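Local coordinates for cytochrome P450 268A2 Cyp268A2 (Mycobacterium marinum, PDB 6BLD), which belongs to the cytochrome P450 family of haem proteins and binds protoporphyrin IX with its iron in a largely helical fold, at residues A[339-342]-A[348-351]; A[65-70]-A[358-363]; A[110-115]-A[239-244]; A[100-105]-A[254-259]. All blocks are in the same frame, centred on the assembly; numbering follows the deposited sequence.

Contacts 1 and 2 lie close together, their centres 10 Å apart, and share the loop that runs from helix 336-339 toward the haem: Asn340 OD1 meets Val362 N at 2.7 Å, and Asp342 OD2 meets Arg67 N at 2.8 Å. Contacts 3 and 4 form a second pair, centres 15 Å apart, joined by packing such as Leu113 CB on Phe102 CD2 at 3.9 Å. The haem stands between the pairs and is touched by contacts 2, 3 and 4; the nearest protein atoms of contacts 2 and 4 are about 11 Å apart. Contact 4 also lines the pocket of the second ligand. Contacts 1 and 3 are the farthest apart, 39 Å between centres.

Contact 1 of 4, residues A[339-342]-A[348-351]; sequences GNWD and HPER
Trp341 and Pro349 meet in the P450 meander, the irregular loop that follows helix 336-339, itself just after strand 331-335 of the mixed sheet, and leads to the haem-binding loop. Each belongs to a type I turn, Gly339 to Asp342 and His348 to Arg351. Pro349 supplies an apolar edge: its CG lies 3.5 Å from Trp341 O, and its CB 3.7 Å from Asn340 O, so the ring rests on backbone carbonyls more than on the indole. The indole instead reaches over the second turn. Pro349 O stands over one of its faces, 3.6 Å above the plane and displaced toward the rim, while NE1 comes within 3.6 Å of Glu350 CA. A water in the indole plane accepts from Trp341 NE1 at 3.0 Å and gives a weak bond to Glu350 O, tying the turns together. On the outer side, His348 ND1 donates a hydrogen bond to the syn lone pair of Glu350 OE2 at 3.0 Å. Arg303, the arginine of the ExxR motif, makes a cation-pi contact with Trp341 and hydrogen-bonds Pro349 O. Through it the two turns are tied to helix 290-305, while helix 336-339 leads directly into the first of them.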
# COMPACT_ATOMS: atom_id res chain seq x y z
N GLY A 339 5.47 -13.61 1.78
CA GLY A 339 4.67 -14.14 2.87
C GLY A 339 3.28 -14.58 2.44
O GLY A 339 2.73 -15.52 3.01
N ASN A 340 2.71 -13.91 1.44
CA ASN A 340 1.39 -14.29 0.95
C ASN A 340 1.43 -15.45 -0.03
O ASN A 340 0.37 -15.97 -0.40
CB ASN A 340 0.71 -13.08 0.30
CG ASN A 340 0.14 -12.12 1.33
OD1 ASN A 340 -0.08 -12.49 2.48
ND2 ASN A 340 -0.08 -10.88 0.92
N TRP A 341 2.62 -15.87 -0.47
CA TRP A 341 2.79 -17.08 -1.27
C TRP A 341 3.46 -18.19 -0.47
O TRP A 341 3.94 -19.17 -1.05
CB TRP A 341 3.58 -16.78 -2.54
CG TRP A 341 2.72 -16.62 -3.76
CD1 TRP A 341 2.63 -17.48 -4.82
CD2 TRP A 341 1.81 -15.55 -4.03
NE1 TRP A 341 1.73 -17.00 -5.74
CE2 TRP A 341 1.21 -15.82 -5.28
CE3 TRP A 341 1.44 -14.39 -3.35
CZ2 TRP A 341 0.26 -14.97 -5.85
CZ3 TRP A 341 0.51 -13.54 -3.92
CH2 TRP A 341 -0.07 -13.84 -5.16
N ASP A 342 3.50 -18.05 0.86
CA ASP A 342 4.18 -19.00 1.73
C ASP A 342 3.41 -20.32 1.74
O ASP A 342 2.28 -20.38 2.23
CB ASP A 342 4.30 -18.43 3.14
CG ASP A 342 5.33 -19.15 3.98
OD1 ASP A 342 5.76 -20.26 3.58
OD2 ASP A 342 5.70 -18.62 5.05
N HIS A 348 -2.02 -23.97 -1.80
CA HIS A 348 -1.99 -23.51 -3.19
C HIS A 348 -2.17 -22.00 -3.26
O HIS A 348 -3.19 -21.52 -3.78
CB HIS A 348 -3.06 -24.22 -4.02
CG HIS A 348 -2.81 -25.68 -4.19
ND1 HIS A 348 -1.93 -26.19 -5.13
CD2 HIS A 348 -3.32 -26.76 -3.55
CE1 HIS A 348 -1.92 -27.50 -5.06
NE2 HIS A 348 -2.75 -27.88 -4.10
N PRO A 349 -1.22 -21.21 -2.77
CA PRO A 349 -1.36 -19.74 -2.85
C PRO A 349 -1.24 -19.21 -4.27
O PRO A 349 -1.63 -18.06 -4.51
CB PRO A 349 -0.23 -19.22 -1.96
CG PRO A 349 0.81 -20.29 -2.03
CD PRO A 349 0.07 -21.60 -2.16
N GLU A 350 -0.71 -19.99 -5.20
CA GLU A 350 -0.59 -19.56 -6.59
C GLU A 350 -1.92 -19.57 -7.33
O GLU A 350 -1.99 -19.05 -8.45
CB GLU A 350 0.42 -20.44 -7.33
CG GLU A 350 -0.12 -21.81 -7.72
CD GLU A 350 -0.14 -22.79 -6.56
OE1 GLU A 350 0.47 -22.49 -5.52
OE2 GLU A 350 -0.77 -23.86 -6.70
N ARG A 351 -2.96 -20.15 -6.75
CA ARG A 351 -4.28 -20.20 -7.35
C ARG A 351 -5.23 -19.28 -6.60
O ARG A 351 -5.21 -19.23 -5.36
CB ARG A 351 -4.83 -21.63 -7.36
CG ARG A 351 -4.09 -22.57 -8.29
CD ARG A 351 -4.74 -23.95 -8.34
NE ARG A 351 -6.06 -23.91 -8.95
CZ ARG A 351 -6.28 -23.84 -10.26
NH1 ARG A 351 -5.26 -23.78 -11.10
NH2 ARG A 351 -7.52 -23.82 -10.73
O HOH W 1 0.70 -17.13 -8.55

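Contact 2 of 4, residues A[65-70]-A[358-363]; sequences TRRADI and PNPHVG. With HEM (protoporphyrin IX containing Fe), chain B.
Arg67 NE donates to Pro360 O at 2.8 Å, joining the first turn of helix 67-75 to the end of the P450 meander, just before the haem-binding loop. The hydrogen bond is bent, 152° at the hydrogen, and reaches the oxygen in the carbonyl plane, although that oxygen lies 16° out of the guanidinium plane. The arginine crosses the proline at about a right angle, with NE and NH2 each 3.7 Å from Pro360 CB. With CG anti to the backbone N (chi1 -177°) and a bend at the next bond, the chain leans over Val362, where Arg67 CG and Val362 CG1 stand 4.1 Å apart. Ile70 CG2 packs on the same methyl at 4.2 Å. Behind this shell, Pro360 centres an inverse gamma turn closed by a weak bond from His361 N to Asn359 O, a turn that probably helps to point the Pro360 carbonyl at the helix. The loop is also held from the side of contact 1, and Glu299 of helix 290-305 receives His361 NE2. The other nitrogen of that imidazole, ND1, takes Gly363 N in its ring plane at 3.1 Å, fixing the ring's rotation. Beyond it the backbone reaches the cofactor, Gly363 O lying 3.2 Å from haem CAC, a vinyl carbon.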
# COMPACT_ATOMS: atom_id res chain seq x y z
N THR A 65 11.17 -13.62 4.48
CA THR A 65 10.35 -14.14 3.40
C THR A 65 9.17 -14.99 3.86
O THR A 65 8.19 -15.11 3.11
CB THR A 65 11.21 -14.98 2.44
OG1 THR A 65 11.88 -16.00 3.17
CG2 THR A 65 12.24 -14.10 1.74
N ARG A 66 9.23 -15.58 5.05
CA ARG A 66 8.16 -16.44 5.54
C ARG A 66 7.09 -15.61 6.24
O ARG A 66 7.39 -14.60 6.89
CB ARG A 66 8.70 -17.51 6.48
CG ARG A 66 9.40 -18.66 5.76
CD ARG A 66 9.82 -19.75 6.74
NE ARG A 66 10.51 -20.84 6.06
CZ ARG A 66 11.17 -21.81 6.68
NH1 ARG A 66 11.21 -21.84 8.01
NH2 ARG A 66 11.77 -22.77 5.98
N ARG A 67 5.84 -16.05 6.11
CA ARG A 67 4.72 -15.30 6.68
C ARG A 67 4.82 -15.22 8.20
O ARG A 67 4.61 -14.15 8.78
CB ARG A 67 3.39 -15.94 6.27
CG ARG A 67 2.17 -15.18 6.77
CD ARG A 67 1.16 -16.12 7.40
NE ARG A 67 0.25 -15.41 8.29
CZ ARG A 67 0.23 -15.55 9.61
NH1 ARG A 67 1.07 -16.38 10.20
NH2 ARG A 67 -0.64 -14.86 10.33
N ALA A 68 5.14 -16.34 8.86
CA ALA A 68 5.24 -16.34 10.31
C ALA A 68 6.32 -15.38 10.80
O ALA A 68 6.13 -14.68 11.80
CB ALA A 68 5.52 -17.75 10.82
N ASP A 69 7.45 -15.32 10.10
CA ASP A 69 8.51 -14.40 10.50
C ASP A 69 8.13 -12.95 10.23
O ASP A 69 8.53 -12.05 10.99
CB ASP A 69 9.81 -14.75 9.78
CG ASP A 69 10.40 -16.07 10.26
OD1 ASP A 69 10.22 -16.41 11.44
OD2 ASP A 69 11.06 -16.75 9.45
N ILE A 70 7.37 -12.70 9.16
CA ILE A 70 6.88 -11.35 8.89
C ILE A 70 5.95 -10.89 10.00
O ILE A 70 6.01 -9.73 10.44
CB ILE A 70 6.19 -11.31 7.51
CG1 ILE A 70 7.23 -11.38 6.39
CG2 ILE A 70 5.30 -10.08 7.37
CD1 ILE A 70 6.64 -11.47 5.01
N PRO A 358 -9.25 -20.31 6.70
CA PRO A 358 -8.86 -18.92 6.98
C PRO A 358 -7.94 -18.33 5.92
O PRO A 358 -7.40 -19.07 5.09
CB PRO A 358 -8.12 -19.04 8.32
CG PRO A 358 -7.53 -20.41 8.28
CD PRO A 358 -8.53 -21.27 7.55
N ASN A 359 -7.78 -17.01 5.94
CA ASN A 359 -6.91 -16.30 5.00
C ASN A 359 -5.99 -15.39 5.81
O ASN A 359 -6.22 -14.17 5.89
CB ASN A 359 -7.71 -15.51 3.98
CG ASN A 359 -6.91 -15.18 2.73
OD1 ASN A 359 -5.68 -15.26 2.74
ND2 ASN A 359 -7.60 -14.80 1.67
N PRO A 360 -4.94 -15.94 6.43
CA PRO A 360 -4.02 -15.15 7.26
C PRO A 360 -2.99 -14.38 6.43
O PRO A 360 -1.79 -14.39 6.73
CB PRO A 360 -3.36 -16.22 8.14
CG PRO A 360 -3.32 -17.42 7.26
CD PRO A 360 -4.55 -17.37 6.39
N HIS A 361 -3.46 -13.71 5.39
CA HIS A 361 -2.58 -12.95 4.52
C HIS A 361 -2.01 -11.74 5.25
O HIS A 361 -2.57 -11.25 6.24
CB HIS A 361 -3.32 -12.51 3.25
CG HIS A 361 -4.41 -11.51 3.51
ND1 HIS A 361 -4.16 -10.16 3.63
CD2 HIS A 361 -5.74 -11.66 3.67
CE1 HIS A 361 -5.30 -9.52 3.85
NE2 HIS A 361 -6.27 -10.41 3.88
N VAL A 362 -0.88 -11.25 4.74
CA VAL A 362 -0.23 -10.07 5.30
C VAL A 362 -0.30 -8.92 4.30
O VAL A 362 0.65 -8.13 4.19
CB VAL A 362 1.22 -10.37 5.71
CG1 VAL A 362 1.25 -11.23 6.97
CG2 VAL A 362 1.97 -11.05 4.57
N GLY A 363 -1.41 -8.83 3.57
CA GLY A 363 -1.58 -7.71 2.65
C GLY A 363 -1.66 -6.38 3.37
O GLY A 363 -1.16 -5.36 2.88
CHA HEM B . -0.56 1.19 7.02
CHB HEM B . -4.00 4.24 5.48
CHC HEM B . -5.56 0.89 2.32
CHD HEM B . -1.59 -1.74 3.30
C1A HEM B . -1.36 2.30 6.89
C2A HEM B . -1.25 3.53 7.66
C3A HEM B . -2.20 4.37 7.23
C4A HEM B . -2.94 3.71 6.18
CMA HEM B . -2.46 5.79 7.77
CAA HEM B . -0.23 3.81 8.78
CBA HEM B . -0.75 3.19 10.07
CGA HEM B . 0.30 3.28 11.15
O1A HEM B . -0.05 3.15 12.35
O2A HEM B . 1.50 3.49 10.80
C1B HEM B . -4.77 3.58 4.54
C2B HEM B . -6.00 4.06 3.96
C3B HEM B . -6.45 3.16 3.10
C4B HEM B . -5.51 2.05 3.08
CMB HEM B . -6.70 5.40 4.30
CAB HEM B . -7.76 3.35 2.30
CBB HEM B . -8.28 2.40 1.52
C1C HEM B . -4.62 -0.13 2.31
C2C HEM B . -4.68 -1.35 1.54
C3C HEM B . -3.57 -2.07 1.81
C4C HEM B . -2.79 -1.33 2.77
CMC HEM B . -5.84 -1.69 0.57
CAC HEM B . -3.12 -3.45 1.28
CBC HEM B . -3.91 -4.27 0.58
C1D HEM B . -0.96 -1.20 4.40
C2D HEM B . 0.22 -1.71 5.05
C3D HEM B . 0.51 -0.91 6.08
C4D HEM B . -0.49 0.15 6.12
CMD HEM B . 1.01 -2.97 4.62
CAD HEM B . 1.69 -1.07 7.06
CBD HEM B . 1.34 -2.14 8.09
CGD HEM B . 2.49 -2.37 9.04
O1D HEM B . 2.38 -3.27 9.91
O2D HEM B . 3.53 -1.66 8.92
NA HEM B . -2.40 2.45 5.99
NB HEM B . -4.49 2.35 3.97
NC HEM B . -3.45 -0.15 3.05
ND HEM B . -1.37 -0.07 5.07
FE HEM B . -3.06 1.02 4.68

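Contact 3 of 4, residues A[110-115]-A[239-244]; sequences HTKLRK and EVDGDR. With HEM (protoporphyrin IX containing Fe), chain B.
The carboxylate of Asp241 is the flat group that meets the other segment: Lys112 NZ comes to OD1 at 3.2 Å on the syn side, 16° out of the carboxylate plane, making a salt bridge. OD2 is only a little farther from the same nitrogen, 3.6 Å, and Lys112 CE also lies beside it. The imidazole of His110, on the inner side of the helix, has Arg114 CB over one face, 4.3 Å above the plane and toward the rim, and a haem carboxylate carbon, CGA, at its edge. The Arg114 guanidinium has haem O1A at its own edge, in plane.

Lys112 leaves helix 109-117 fully extended beyond CG and crosses Asp241 at about a right angle. Asp241 projects from a type I' turn, Val240 to Asp243, in which Asp241 and Gly242 both have positive phi; Val240 N bonds Asp243 O at 2.8 Å, and the return bond is weak. The bridge lies at the surface, and both partners also touch a crystal neighbour, so its strength in solution may differ.

The opposite side of the helix grips the cofactor. His110 NE2 donates to haem O1A at 2.6 Å and nearly straight, 176°, and Arg114 NH1 donates to the same oxygen at 2.7 Å while also bonding Phe371 O. Two donors from adjacent turns would probably stabilise the propionate as an anion. His370 and Arg313 add further haem bonds. This is the HxxxR motif of the C helix, which in many bacterial P450s binds a haem propionate.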
# COMPACT_ATOMS: atom_id res chain seq x y z
N HIS A 110 3.92 7.79 17.92
CA HIS A 110 3.01 7.13 16.99
C HIS A 110 1.63 6.96 17.60
O HIS A 110 0.61 7.12 16.92
CB HIS A 110 3.57 5.77 16.56
CG HIS A 110 2.56 4.90 15.87
ND1 HIS A 110 1.77 4.00 16.55
CD2 HIS A 110 2.21 4.80 14.57
CE1 HIS A 110 0.98 3.38 15.70
NE2 HIS A 110 1.23 3.85 14.49
N THR A 111 1.58 6.63 18.90
CA THR A 111 0.29 6.48 19.57
C THR A 111 -0.45 7.81 19.65
O THR A 111 -1.67 7.86 19.50
CB THR A 111 0.49 5.90 20.97
OG1 THR A 111 1.58 4.97 20.95
CG2 THR A 111 -0.77 5.17 21.43
N LYS A 112 0.29 8.91 19.87
CA LYS A 112 -0.33 10.23 19.94
C LYS A 112 -0.97 10.61 18.61
O LYS A 112 -2.13 11.02 18.56
CB LYS A 112 0.71 11.27 20.34
CG LYS A 112 1.20 11.18 21.77
CD LYS A 112 2.38 12.12 21.99
CE LYS A 112 2.74 12.24 23.46
NZ LYS A 112 4.05 12.93 23.64
N LEU A 113 -0.21 10.48 17.52
CA LEU A 113 -0.68 10.99 16.23
C LEU A 113 -1.76 10.11 15.63
O LEU A 113 -2.76 10.62 15.10
CB LEU A 113 0.50 11.13 15.27
CG LEU A 113 1.57 12.15 15.70
CD1 LEU A 113 2.54 12.42 14.56
CD2 LEU A 113 0.93 13.44 16.17
N ARG A 114 -1.60 8.78 15.70
CA ARG A 114 -2.61 7.89 15.16
C ARG A 114 -3.96 8.07 15.86
O ARG A 114 -5.01 7.97 15.22
CB ARG A 114 -2.14 6.43 15.26
CG ARG A 114 -3.22 5.40 14.95
CD ARG A 114 -2.64 4.14 14.32
NE ARG A 114 -3.68 3.13 14.09
CZ ARG A 114 -3.52 2.06 13.33
NH1 ARG A 114 -2.37 1.83 12.71
NH2 ARG A 114 -4.52 1.20 13.18
N LYS A 115 -3.94 8.35 17.17
CA LYS A 115 -5.18 8.54 17.91
C LYS A 115 -5.98 9.73 17.39
O LYS A 115 -7.21 9.74 17.50
CB LYS A 115 -4.87 8.71 19.40
CG LYS A 115 -6.09 8.89 20.29
CD LYS A 115 -7.04 7.71 20.19
CE LYS A 115 -8.28 7.93 21.04
NZ LYS A 115 -9.24 6.81 20.92
N GLU A 239 -5.17 19.49 20.13
CA GLU A 239 -4.11 19.97 21.01
C GLU A 239 -3.24 18.79 21.41
O GLU A 239 -3.67 17.92 22.17
CB GLU A 239 -4.71 20.66 22.24
CG GLU A 239 -3.99 21.93 22.66
CD GLU A 239 -4.30 23.11 21.74
OE1 GLU A 239 -3.63 24.15 21.87
OE2 GLU A 239 -5.22 22.99 20.91
N VAL A 240 -2.02 18.75 20.88
CA VAL A 240 -1.06 17.69 21.16
C VAL A 240 0.04 18.30 22.02
O VAL A 240 0.80 19.16 21.56
CB VAL A 240 -0.50 17.07 19.88
CG1 VAL A 240 0.37 15.87 20.21
CG2 VAL A 240 -1.63 16.68 18.94
N ASP A 241 0.12 17.85 23.27
CA ASP A 241 1.13 18.33 24.23
C ASP A 241 1.01 19.83 24.45
O ASP A 241 2.00 20.55 24.53
CB ASP A 241 2.54 17.95 23.78
CG ASP A 241 2.70 16.47 23.55
OD1 ASP A 241 3.79 16.04 23.11
OD2 ASP A 241 1.74 15.71 23.82
N GLY A 242 -0.23 20.32 24.54
CA GLY A 242 -0.47 21.72 24.82
C GLY A 242 -0.31 22.66 23.65
O GLY A 242 -0.15 23.86 23.86
N ASP A 243 -0.34 22.15 22.42
CA ASP A 243 -0.18 22.99 21.25
C ASP A 243 -0.69 22.24 20.03
O ASP A 243 -0.67 21.01 19.98
CB ASP A 243 1.28 23.40 21.04
CG ASP A 243 1.43 24.60 20.14
OD1 ASP A 243 0.41 25.26 19.84
OD2 ASP A 243 2.57 24.89 19.72
N ARG A 244 -1.16 23.00 19.04
CA ARG A 244 -1.58 22.40 17.79
C ARG A 244 -0.37 21.87 17.03
O ARG A 244 0.76 22.31 17.23
CB ARG A 244 -2.33 23.41 16.93
CG ARG A 244 -1.47 24.57 16.47
CD ARG A 244 -1.83 25.05 15.08
NE ARG A 244 -1.01 26.17 14.64
CZ ARG A 244 -1.01 27.38 15.20
NH1 ARG A 244 -0.22 28.33 14.71
NH2 ARG A 244 -1.80 27.65 16.24
CHA HEM B . -0.56 1.19 7.02
CHB HEM B . -4.00 4.24 5.48
CHC HEM B . -5.56 0.89 2.32
CHD HEM B . -1.59 -1.74 3.30
C1A HEM B . -1.36 2.30 6.89
C2A HEM B . -1.25 3.53 7.66
C3A HEM B . -2.20 4.37 7.23
C4A HEM B . -2.94 3.71 6.18
CMA HEM B . -2.46 5.79 7.77
CAA HEM B . -0.23 3.81 8.78
CBA HEM B . -0.75 3.19 10.07
CGA HEM B . 0.30 3.28 11.15
O1A HEM B . -0.05 3.15 12.35
O2A HEM B . 1.50 3.49 10.80
C1B HEM B . -4.77 3.58 4.54
C2B HEM B . -6.00 4.06 3.96
C3B HEM B . -6.45 3.16 3.10
C4B HEM B . -5.51 2.05 3.08
CMB HEM B . -6.70 5.40 4.30
CAB HEM B . -7.76 3.35 2.30
CBB HEM B . -8.28 2.40 1.52
C1C HEM B . -4.62 -0.13 2.31
C2C HEM B . -4.68 -1.35 1.54
C3C HEM B . -3.57 -2.07 1.81
C4C HEM B . -2.79 -1.33 2.77
CMC HEM B . -5.84 -1.69 0.57
CAC HEM B . -3.12 -3.45 1.28
CBC HEM B . -3.91 -4.27 0.58
C1D HEM B . -0.96 -1.20 4.40
C2D HEM B . 0.22 -1.71 5.05
C3D HEM B . 0.51 -0.91 6.08
C4D HEM B . -0.49 0.15 6.12
CMD HEM B . 1.01 -2.97 4.62
CAD HEM B . 1.69 -1.07 7.06
CBD HEM B . 1.34 -2.14 8.09
CGD HEM B . 2.49 -2.37 9.04
O1D HEM B . 2.38 -3.27 9.91
O2D HEM B . 3.53 -1.66 8.92
NA HEM B . -2.40 2.45 5.99
NB HEM B . -4.49 2.35 3.97
NC HEM B . -3.45 -0.15 3.05
ND HEM B . -1.37 -0.07 5.07
FE HEM B . -3.06 1.02 4.68

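Contact 4 of 4, residues A[100-105]-A[254-259]; sequences QSFLAM and FVLLAV. With HEM (protoporphyrin IX containing Fe), chain B; DXJ ((3E,5E)-6,10-dimethylundeca-3,5,9-trien-2-one), chain C.
Apolar contact dominates, and Leu256 of helix 247-278, the long central helix of the P450 fold, carries almost all of it for the facing loop 100-105. Its CD2 methyl sits over the centre of the Phe102 ring, 4.2 Å from the centroid and 8° off the normal, a CH-pi contact made nearly head-on. The other methyl, CD1, packs against Leu103 CB at 3.9 Å, so the forked end of Leu256 straddles neighbouring loop residues. CD2 also touches Ser101 CB at 3.6 Å.

Between loop and helix the closest polar atom is a backbone one, Gln100 O, 3.3 Å from Leu256 CD2 in a packing contact; that carbonyl also receives Leu103 N within the loop.

Ligand contacts form the third group. Phe102 CG lies between its backbone N and carbonyl carbon (chi1 60°), which swings the ring to the haem, its CE1 edge 3.4 Å from propionate carbon CGA. Leu103 divides its methyls, CD1 toward the propionate and CD2 toward DXJ C06 at 3.6 Å. Gln100 NE2 lies 3.5 Å from DXJ C08. From the helix, Val259 CG1 meets DXJ C05 at 3.6 Å, while Leu257 touches a haem methyl.

Loop and helix thus supply a mainly apolar part of the DXJ pocket wall, with the Gln100 amide beside the chain, so their hold is probably mostly van der Waals; a directional bond comes from Gln209 NE2, outside the contact.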
# COMPACT_ATOMS: atom_id res chain seq x y z
N GLN A 100 6.29 10.54 5.52
CA GLN A 100 6.10 9.31 6.28
C GLN A 100 5.11 9.47 7.43
O GLN A 100 4.29 8.58 7.67
CB GLN A 100 7.45 8.81 6.82
CG GLN A 100 8.46 8.45 5.73
CD GLN A 100 7.95 7.39 4.77
OE1 GLN A 100 8.01 6.20 5.06
NE2 GLN A 100 7.44 7.83 3.63
N SER A 101 5.17 10.59 8.14
CA SER A 101 4.27 10.90 9.27
C SER A 101 4.45 9.78 10.31
O SER A 101 5.57 9.31 10.53
CB SER A 101 2.86 11.10 8.78
OG SER A 101 1.99 11.43 9.84
N PHE A 102 3.37 9.33 10.97
CA PHE A 102 3.51 8.34 12.02
C PHE A 102 3.73 6.93 11.50
O PHE A 102 3.89 6.01 12.31
CB PHE A 102 2.29 8.37 12.96
CG PHE A 102 0.98 8.09 12.29
CD1 PHE A 102 0.58 6.79 12.02
CD2 PHE A 102 0.13 9.12 11.94
CE1 PHE A 102 -0.63 6.52 11.41
CE2 PHE A 102 -1.09 8.87 11.33
CZ PHE A 102 -1.46 7.57 11.06
N LEU A 103 3.72 6.72 10.18
CA LEU A 103 4.09 5.41 9.65
C LEU A 103 5.52 5.05 10.03
O LEU A 103 5.80 3.91 10.41
CB LEU A 103 3.91 5.39 8.13
CG LEU A 103 4.39 4.12 7.41
CD1 LEU A 103 3.41 2.98 7.64
CD2 LEU A 103 4.58 4.38 5.93
N ALA A 104 6.43 6.02 9.95
CA ALA A 104 7.82 5.82 10.35
C ALA A 104 8.08 6.38 11.75
O ALA A 104 9.02 7.13 11.98
CB ALA A 104 8.76 6.47 9.33
N MET A 105 7.21 6.02 12.69
CA MET A 105 7.31 6.49 14.06
C MET A 105 7.02 5.34 15.02
O MET A 105 6.25 4.43 14.71
CB MET A 105 6.33 7.64 14.34
CG MET A 105 6.73 8.97 13.73
SD MET A 105 5.64 10.31 14.27
CE MET A 105 6.08 11.60 13.11
N PHE A 254 -0.94 14.32 5.62
CA PHE A 254 -1.75 14.43 4.41
C PHE A 254 -1.14 13.64 3.27
O PHE A 254 -1.85 12.98 2.50
CB PHE A 254 -1.91 15.90 4.02
CG PHE A 254 -2.80 16.12 2.83
CD1 PHE A 254 -4.18 16.11 2.97
CD2 PHE A 254 -2.26 16.33 1.58
CE1 PHE A 254 -5.00 16.31 1.87
CE2 PHE A 254 -3.07 16.52 0.47
CZ PHE A 254 -4.44 16.51 0.62
N VAL A 255 0.19 13.68 3.14
CA VAL A 255 0.87 12.87 2.13
C VAL A 255 0.71 11.39 2.45
O VAL A 255 0.36 10.59 1.58
CB VAL A 255 2.36 13.27 2.04
CG1 VAL A 255 3.08 12.37 1.04
CG2 VAL A 255 2.49 14.74 1.65
N LEU A 256 0.97 11.01 3.70
CA LEU A 256 0.78 9.62 4.10
C LEU A 256 -0.63 9.15 3.80
O LEU A 256 -0.83 8.07 3.22
CB LEU A 256 1.10 9.47 5.59
CG LEU A 256 0.73 8.14 6.24
CD1 LEU A 256 1.39 6.96 5.54
CD2 LEU A 256 1.03 8.15 7.74
N LEU A 257 -1.63 9.97 4.15
CA LEU A 257 -3.02 9.58 3.92
C LEU A 257 -3.35 9.52 2.43
O LEU A 257 -4.06 8.62 1.99
CB LEU A 257 -3.96 10.56 4.63
CG LEU A 257 -5.46 10.29 4.62
CD1 LEU A 257 -5.74 8.87 5.09
CD2 LEU A 257 -6.14 11.30 5.52
N ALA A 258 -2.82 10.47 1.65
CA ALA A 258 -3.09 10.48 0.21
C ALA A 258 -2.46 9.28 -0.48
O ALA A 258 -3.08 8.67 -1.36
CB ALA A 258 -2.58 11.79 -0.40
N VAL A 259 -1.23 8.93 -0.11
CA VAL A 259 -0.53 7.84 -0.79
C VAL A 259 -1.12 6.49 -0.38
O VAL A 259 -1.48 5.67 -1.24
CB VAL A 259 0.98 7.90 -0.51
CG1 VAL A 259 1.67 6.67 -1.08
CG2 VAL A 259 1.58 9.17 -1.09
CHA HEM B . -0.56 1.19 7.02
CHB HEM B . -4.00 4.24 5.48
CHC HEM B . -5.56 0.89 2.32
CHD HEM B . -1.59 -1.74 3.30
C1A HEM B . -1.36 2.30 6.89
C2A HEM B . -1.25 3.53 7.66
C3A HEM B . -2.20 4.37 7.23
C4A HEM B . -2.94 3.71 6.18
CMA HEM B . -2.46 5.79 7.77
CAA HEM B . -0.23 3.81 8.78
CBA HEM B . -0.75 3.19 10.07
CGA HEM B . 0.30 3.28 11.15
O1A HEM B . -0.05 3.15 12.35
O2A HEM B . 1.50 3.49 10.80
C1B HEM B . -4.77 3.58 4.54
C2B HEM B . -6.00 4.06 3.96
C3B HEM B . -6.45 3.16 3.10
C4B HEM B . -5.51 2.05 3.08
CMB HEM B . -6.70 5.40 4.30
CAB HEM B . -7.76 3.35 2.30
CBB HEM B . -8.28 2.40 1.52
C1C HEM B . -4.62 -0.13 2.31
C2C HEM B . -4.68 -1.35 1.54
C3C HEM B . -3.57 -2.07 1.81
C4C HEM B . -2.79 -1.33 2.77
CMC HEM B . -5.84 -1.69 0.57
CAC HEM B . -3.12 -3.45 1.28
CBC HEM B . -3.91 -4.27 0.58
C1D HEM B . -0.96 -1.20 4.40
C2D HEM B . 0.22 -1.71 5.05
C3D HEM B . 0.51 -0.91 6.08
C4D HEM B . -0.49 0.15 6.12
CMD HEM B . 1.01 -2.97 4.62
CAD HEM B . 1.69 -1.07 7.06
CBD HEM B . 1.34 -2.14 8.09
CGD HEM B . 2.49 -2.37 9.04
O1D HEM B . 2.38 -3.27 9.91
O2D HEM B . 3.53 -1.66 8.92
NA HEM B . -2.40 2.45 5.99
NB HEM B . -4.49 2.35 3.97
NC HEM B . -3.45 -0.15 3.05
ND HEM B . -1.37 -0.07 5.07
FE HEM B . -3.06 1.02 4.68
C10 DXJ C . 6.05 8.00 0.28
C13 DXJ C . 8.82 9.13 -2.10
C01 DXJ C . 0.94 1.82 3.29
C02 DXJ C . 1.55 2.87 2.37
C03 DXJ C . 2.07 3.96 2.89
C04 DXJ C . 1.57 2.64 0.86
C05 DXJ C . 2.69 5.03 1.99
C06 DXJ C . 4.06 5.48 2.49
C07 DXJ C . 4.55 6.77 1.82
C08 DXJ C . 5.55 6.72 0.96
C09 DXJ C . 3.88 8.10 2.15
C11 DXJ C . 7.19 7.98 -0.37
C12 DXJ C . 7.72 9.24 -1.05
O14 DXJ C . 7.27 10.30 -0.77